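Local coordinates for cytochrome P450 (Zobellia galactanivorans, PDB 6G5O), which belongs to the cytochrome P450 family of haem proteins and carries protoporphyrin IX with its iron in a largely helical fold, at residues K46-A52 and R272-T278. Residues are numbered along the deposited sequence; the frame is centred on the assembly and turned at random.
With HEM (protoporphyrin IX containing Fe), chain C.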
ATOM      1  N   LYS A  46     -11.579 -17.095  11.097  1.00 43.72           N
ATOM      2  CA  LYS A  46     -11.891 -18.530  11.189  1.00 47.58           C
ATOM      3  C   LYS A  46     -12.481 -19.064   9.890  1.00 49.62           C
ATOM      4  O   LYS A  46     -11.987 -20.052   9.319  1.00 51.56           O
ATOM      5  CB  LYS A  46     -12.819 -18.807  12.355  1.00 49.57           C
ATOM      6  CG  LYS A  46     -12.052 -18.902  13.671  1.00 55.00           C
ATOM      7  CD  LYS A  46     -12.735 -19.836  14.659  1.00 61.97           C
ATOM      8  CE  LYS A  46     -13.696 -19.066  15.540  1.00 65.96           C
ATOM      9  NZ  LYS A  46     -12.967 -18.466  16.693  1.00 64.33           N
ATOM     10  N   THR A  47     -13.498 -18.376   9.383  1.00 50.48           N
ATOM     11  CA  THR A  47     -14.082 -18.741   8.098  1.00 45.34           C
ATOM     12  C   THR A  47     -13.211 -18.283   6.915  1.00 46.65           C
ATOM     13  O   THR A  47     -13.032 -19.029   5.958  1.00 48.85           O
ATOM     14  CB  THR A  47     -15.480 -18.155   7.963  1.00 45.40           C
ATOM     15  OG1 THR A  47     -16.286 -18.541   9.085  1.00 43.90           O
ATOM     16  CG2 THR A  47     -16.123 -18.596   6.674  1.00 47.92           C
ATOM     17  N   PHE A  48     -12.671 -17.065   6.977  1.00 46.76           N
ATOM     18  CA  PHE A  48     -11.847 -16.520   5.875  1.00 45.25           C
ATOM     19  C   PHE A  48     -10.379 -16.321   6.333  1.00 45.95           C
ATOM     20  O   PHE A  48     -10.003 -15.257   6.899  1.00 40.90           O
ATOM     21  CB  PHE A  48     -12.467 -15.201   5.366  1.00 46.88           C
ATOM     22  CG  PHE A  48     -13.931 -15.304   5.026  1.00 44.01           C
ATOM     23  CD1 PHE A  48     -14.335 -15.901   3.830  1.00 46.37           C
ATOM     24  CD2 PHE A  48     -14.900 -14.796   5.885  1.00 44.67           C
ATOM     25  CE1 PHE A  48     -15.680 -16.004   3.514  1.00 47.29           C
ATOM     26  CE2 PHE A  48     -16.249 -14.875   5.573  1.00 43.54           C
ATOM     27  CZ  PHE A  48     -16.640 -15.489   4.391  1.00 47.41           C
ATOM     28  N   GLN A  49      -9.564 -17.356   6.106  1.00 42.39           N
ATOM     29  CA  GLN A  49      -8.254 -17.445   6.725  1.00 38.24           C
ATOM     30  C   GLN A  49      -7.156 -16.791   5.891  1.00 36.99           C
ATOM     31  O   GLN A  49      -7.284 -16.704   4.657  1.00 34.54           O
ATOM     32  CB  GLN A  49      -7.914 -18.900   7.047  1.00 39.88           C
ATOM     33  CG  GLN A  49      -7.049 -19.622   6.034  1.00 37.21           C
ATOM     34  CD  GLN A  49      -6.822 -21.097   6.414  1.00 37.39           C
ATOM     35  OE1 GLN A  49      -6.857 -21.489   7.593  1.00 36.94           O
ATOM     36  NE2 GLN A  49      -6.615 -21.911   5.413  1.00 33.23           N
ATOM     37  N   SER A  50      -6.101 -16.313   6.568  1.00 35.28           N
ATOM     38  CA  SER A  50      -4.883 -15.821   5.893  1.00 37.29           C
ATOM     39  C   SER A  50      -3.727 -16.832   5.961  1.00 36.65           C
ATOM     40  O   SER A  50      -2.772 -16.766   5.161  1.00 38.07           O
ATOM     41  CB  SER A  50      -4.426 -14.465   6.479  1.00 36.59           C
ATOM     42  OG  SER A  50      -5.427 -13.487   6.301  1.00 31.95           O
ATOM     43  N   GLY A  51      -3.848 -17.781   6.883  1.00 38.14           N
ATOM     44  CA  GLY A  51      -2.812 -18.790   7.117  1.00 39.65           C
ATOM     45  C   GLY A  51      -2.783 -19.920   6.105  1.00 39.98           C
ATOM     46  O   GLY A  51      -2.795 -21.071   6.480  1.00 40.65           O
ATOM     47  N   ALA A  52      -2.720 -19.582   4.820  1.00 41.41           N
ATOM     48  CA  ALA A  52      -2.761 -20.564   3.768  1.00 45.29           C
ATOM     49  C   ALA A  52      -1.347 -20.949   3.282  1.00 48.59           C
ATOM     50  O   ALA A  52      -0.347 -20.483   3.795  1.00 62.95           O
ATOM     51  CB  ALA A  52      -3.586 -20.024   2.606  1.00 45.44           C
ATOM     52  N   ARG A 272      -8.566 -14.195   0.694  1.00 32.67           N
ATOM     53  CA  ARG A 272      -8.594 -15.093   1.834  1.00 35.60           C
ATOM     54  C   ARG A 272      -8.999 -16.500   1.306  1.00 39.49           C
ATOM     55  O   ARG A 272      -9.553 -16.634   0.204  1.00 40.23           O
ATOM     56  CB  ARG A 272      -9.629 -14.634   2.842  1.00 37.97           C
ATOM     57  CG  ARG A 272      -9.411 -13.257   3.440  1.00 39.64           C
ATOM     58  CD  ARG A 272      -8.321 -13.289   4.497  1.00 38.95           C
ATOM     59  NE  ARG A 272      -8.214 -12.059   5.300  1.00 35.27           N
ATOM     60  CZ  ARG A 272      -7.472 -10.996   4.969  1.00 33.43           C
ATOM     61  NH1 ARG A 272      -6.803 -10.938   3.813  1.00 29.30           N
ATOM     62  NH2 ARG A 272      -7.420  -9.961   5.803  1.00 34.13           N
ATOM     63  N   VAL A 273      -8.755 -17.530   2.101  1.00 40.27           N
ATOM     64  CA  VAL A 273      -9.171 -18.893   1.759  1.00 41.99           C
ATOM     65  C   VAL A 273     -10.353 -19.286   2.641  1.00 41.16           C
ATOM     66  O   VAL A 273     -10.295 -19.161   3.871  1.00 40.23           O
ATOM     67  CB  VAL A 273      -7.986 -19.877   1.927  1.00 44.62           C
ATOM     68  CG1 VAL A 273      -8.460 -21.332   2.090  1.00 45.80           C
ATOM     69  CG2 VAL A 273      -7.030 -19.711   0.753  1.00 44.49           C
ATOM     70  N   VAL A 274     -11.419 -19.759   2.008  1.00 46.46           N
ATOM     71  CA  VAL A 274     -12.652 -20.155   2.732  1.00 49.77           C
ATOM     72  C   VAL A 274     -12.442 -21.537   3.391  1.00 45.34           C
ATOM     73  O   VAL A 274     -11.929 -22.440   2.762  1.00 39.48           O
ATOM     74  CB  VAL A 274     -13.868 -20.212   1.768  1.00 53.15           C
ATOM     75  CG1 VAL A 274     -15.138 -20.527   2.540  1.00 53.54           C
ATOM     76  CG2 VAL A 274     -14.026 -18.906   0.998  1.00 51.53           C
ATOM     77  N   THR A 275     -12.787 -21.682   4.659  1.00 47.31           N
ATOM     78  CA  THR A 275     -12.415 -22.888   5.382  1.00 54.57           C
ATOM     79  C   THR A 275     -13.587 -23.835   5.561  1.00 64.68           C
ATOM     80  O   THR A 275     -13.425 -24.925   6.104  1.00 72.29           O
ATOM     81  CB  THR A 275     -11.851 -22.563   6.793  1.00 54.06           C
ATOM     82  OG1 THR A 275     -12.848 -21.912   7.586  1.00 48.60           O
ATOM     83  CG2 THR A 275     -10.581 -21.675   6.707  1.00 57.49           C
ATOM     84  N   GLU A 276     -14.778 -23.406   5.153  1.00 72.39           N
ATOM     85  CA  GLU A 276     -16.020 -24.150   5.400  1.00 74.65           C
ATOM     86  C   GLU A 276     -17.097 -23.560   4.501  1.00 86.12           C
ATOM     87  O   GLU A 276     -17.018 -22.385   4.154  1.00 96.40           O
ATOM     88  CB  GLU A 276     -16.447 -24.066   6.880  1.00 67.32           C
ATOM     89  CG  GLU A 276     -16.843 -22.677   7.358  1.00 69.47           C
ATOM     90  CD  GLU A 276     -17.213 -22.612   8.842  1.00 75.99           C
ATOM     91  OE1 GLU A 276     -17.422 -23.674   9.462  1.00 79.00           O
ATOM     92  OE2 GLU A 276     -17.306 -21.490   9.407  1.00 77.32           O
ATOM     93  N   ASP A 277     -18.097 -24.360   4.123  1.00 91.13           N
ATOM     94  CA  ASP A 277     -19.225 -23.848   3.339  1.00 83.08           C
ATOM     95  C   ASP A 277     -19.977 -22.757   4.113  1.00 79.39           C
ATOM     96  O   ASP A 277     -20.323 -22.971   5.288  1.00 68.10           O
ATOM     97  CB  ASP A 277     -20.192 -24.984   2.993  1.00 82.66           C
ATOM     98  CG  ASP A 277     -19.564 -26.055   2.107  1.00 82.68           C
ATOM     99  OD1 ASP A 277     -19.003 -25.724   1.044  1.00 74.71           O
ATOM    100  OD2 ASP A 277     -19.652 -27.244   2.470  1.00 86.45           O
ATOM    101  N   THR A 278     -20.190 -21.605   3.473  1.00 74.28           N
ATOM    102  CA  THR A 278     -21.148 -20.584   3.948  1.00 74.57           C
ATOM    103  C   THR A 278     -21.613 -19.741   2.735  1.00 73.57           C
ATOM    104  O   THR A 278     -21.394 -20.112   1.568  1.00 58.24           O
ATOM    105  CB  THR A 278     -20.603 -19.628   5.071  1.00 72.62           C
ATOM    106  OG1 THR A 278     -19.376 -19.016   4.655  1.00 70.84           O
ATOM    107  CG2 THR A 278     -20.425 -20.330   6.415  1.00 74.21           C
TER
HETATM  108  CHA HEM C 401      -1.181  -4.903   5.165  1.00 18.88           C
HETATM  109  CHB HEM C 401      -2.497  -1.360   2.157  1.00 19.82           C
HETATM  110  CHC HEM C 401       1.866   0.641   2.553  1.00 20.18           C
HETATM  111  CHD HEM C 401       3.358  -3.179   5.022  1.00 19.21           C
HETATM  112  C1A HEM C 401      -1.918  -4.093   4.330  1.00 19.44           C
HETATM  113  C2A HEM C 401      -3.283  -4.306   3.981  1.00 20.26           C
HETATM  114  C3A HEM C 401      -3.625  -3.320   3.167  1.00 19.80           C
HETATM  115  C4A HEM C 401      -2.509  -2.479   2.960  1.00 21.18           C
HETATM  116  CMA HEM C 401      -4.991  -3.156   2.585  1.00 22.17           C
HETATM  117  CAA HEM C 401      -4.240  -5.395   4.463  1.00 23.75           C
HETATM  118  CBA HEM C 401      -3.918  -6.708   3.766  1.00 26.26           C
HETATM  119  CGA HEM C 401      -4.779  -7.835   4.292  1.00 30.25           C
HETATM  120  O1A HEM C 401      -4.388  -8.991   4.159  1.00 30.69           O
HETATM  121  O2A HEM C 401      -5.864  -7.649   4.873  1.00 30.72           O
HETATM  122  C1B HEM C 401      -1.420  -0.510   2.009  1.00 18.35           C
HETATM  123  C2B HEM C 401      -1.531   0.717   1.325  1.00 19.74           C
HETATM  124  C3B HEM C 401      -0.288   1.302   1.403  1.00 20.87           C
HETATM  125  C4B HEM C 401       0.553   0.352   2.198  1.00 19.42           C
HETATM  126  CMB HEM C 401      -2.744   1.231   0.609  1.00 20.54           C
HETATM  127  CAB HEM C 401       0.243   2.584   0.945  1.00 22.72           C
HETATM  128  CBB HEM C 401      -0.470   3.588   0.474  1.00 25.57           C
HETATM  129  C1C HEM C 401       2.670  -0.211   3.265  1.00 20.54           C
HETATM  130  C2C HEM C 401       4.040  -0.047   3.462  1.00 20.90           C
HETATM  131  C3C HEM C 401       4.487  -1.165   4.120  1.00 21.01           C
HETATM  132  C4C HEM C 401       3.350  -1.985   4.336  1.00 20.55           C
HETATM  133  CMC HEM C 401       4.873   1.125   3.050  1.00 22.16           C
HETATM  134  CAC HEM C 401       5.846  -1.460   4.594  1.00 22.33           C
HETATM  135  CBC HEM C 401       6.937  -0.714   4.453  1.00 22.76           C
HETATM  136  C1D HEM C 401       2.197  -3.920   5.300  1.00 18.24           C
HETATM  137  C2D HEM C 401       2.230  -5.126   6.147  1.00 19.17           C
HETATM  138  C3D HEM C 401       0.977  -5.604   6.216  1.00 19.33           C
HETATM  139  C4D HEM C 401       0.187  -4.714   5.358  1.00 18.33           C
HETATM  140  CMD HEM C 401       3.446  -5.645   6.836  1.00 17.99           C
HETATM  141  CAD HEM C 401       0.515  -6.832   6.981  1.00 20.49           C
HETATM  142  CBD HEM C 401      -0.116  -6.557   8.356  1.00 19.58           C
HETATM  143  CGD HEM C 401      -0.477  -7.877   9.064  1.00 21.83           C
HETATM  144  O1D HEM C 401      -0.506  -8.982   8.415  1.00 25.16           O
HETATM  145  O2D HEM C 401      -0.754  -7.928  10.311  1.00 20.64           O
HETATM  146  NA  HEM C 401      -1.439  -2.983   3.651  1.00 19.16           N
HETATM  147  NB  HEM C 401      -0.189  -0.691   2.492  1.00 18.67           N
HETATM  148  NC  HEM C 401       2.256  -1.394   3.765  1.00 18.91           N
HETATM  149  ND  HEM C 401       0.959  -3.728   4.874  1.00 19.42           N
HETATM  150 FE   HEM C 401       0.392  -2.287   3.751  1.00 22.50          FE
HETATM  151  O   HOH W   1     -10.518 -12.573   6.956  1.00 31.76           O
HETATM  152  O   HOH W   2       0.716  -3.346   1.793  1.00 32.98           O
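Gln49 and Val273 form an antiparallel hydrogen-bonded pair at the edge of the mixed beta-sheet of this P450 fold, where the short strand 48-49 lies against strand 270-274. Gln49 N donates to Val273 O at 3.0 Å, and Val273 N returns a nearly straight bond to Gln49 O (170°). From strand 270-274 Arg272 runs to a haem propionate. Its CB packs on Phe48 CB at 3.8 Å; with CG beside the backbone N (chi1 -61°) and 4.0 Å from Phe48 O, and the chain bent at chi2 (-77°), CD comes within 3.5 Å of both Ser50 OG and Phe48 O. A water bridges Arg272 NE and Phe48 O, while Ser50 OG stands over one guanidinium face near CZ, offset toward its rim, without a hydrogen bond. At the tip, NH1 and NH2 each take one propionate oxygen, a two-pronged grip that probably fixes the rotation of the guanidinium; His80, His328 and Arg84 also hydrogen-bond to the haem. Beyond the ladder, Thr275 N donates to Thr47 O, and the Thr275 methyl CG2 rests against the Gln49 amide. Thr275 OG1 donates to Lys46 O at 2.7 Å, and Thr47 OG1 donates to the anti lone pair of Glu276 OE2 at 3.1 Å.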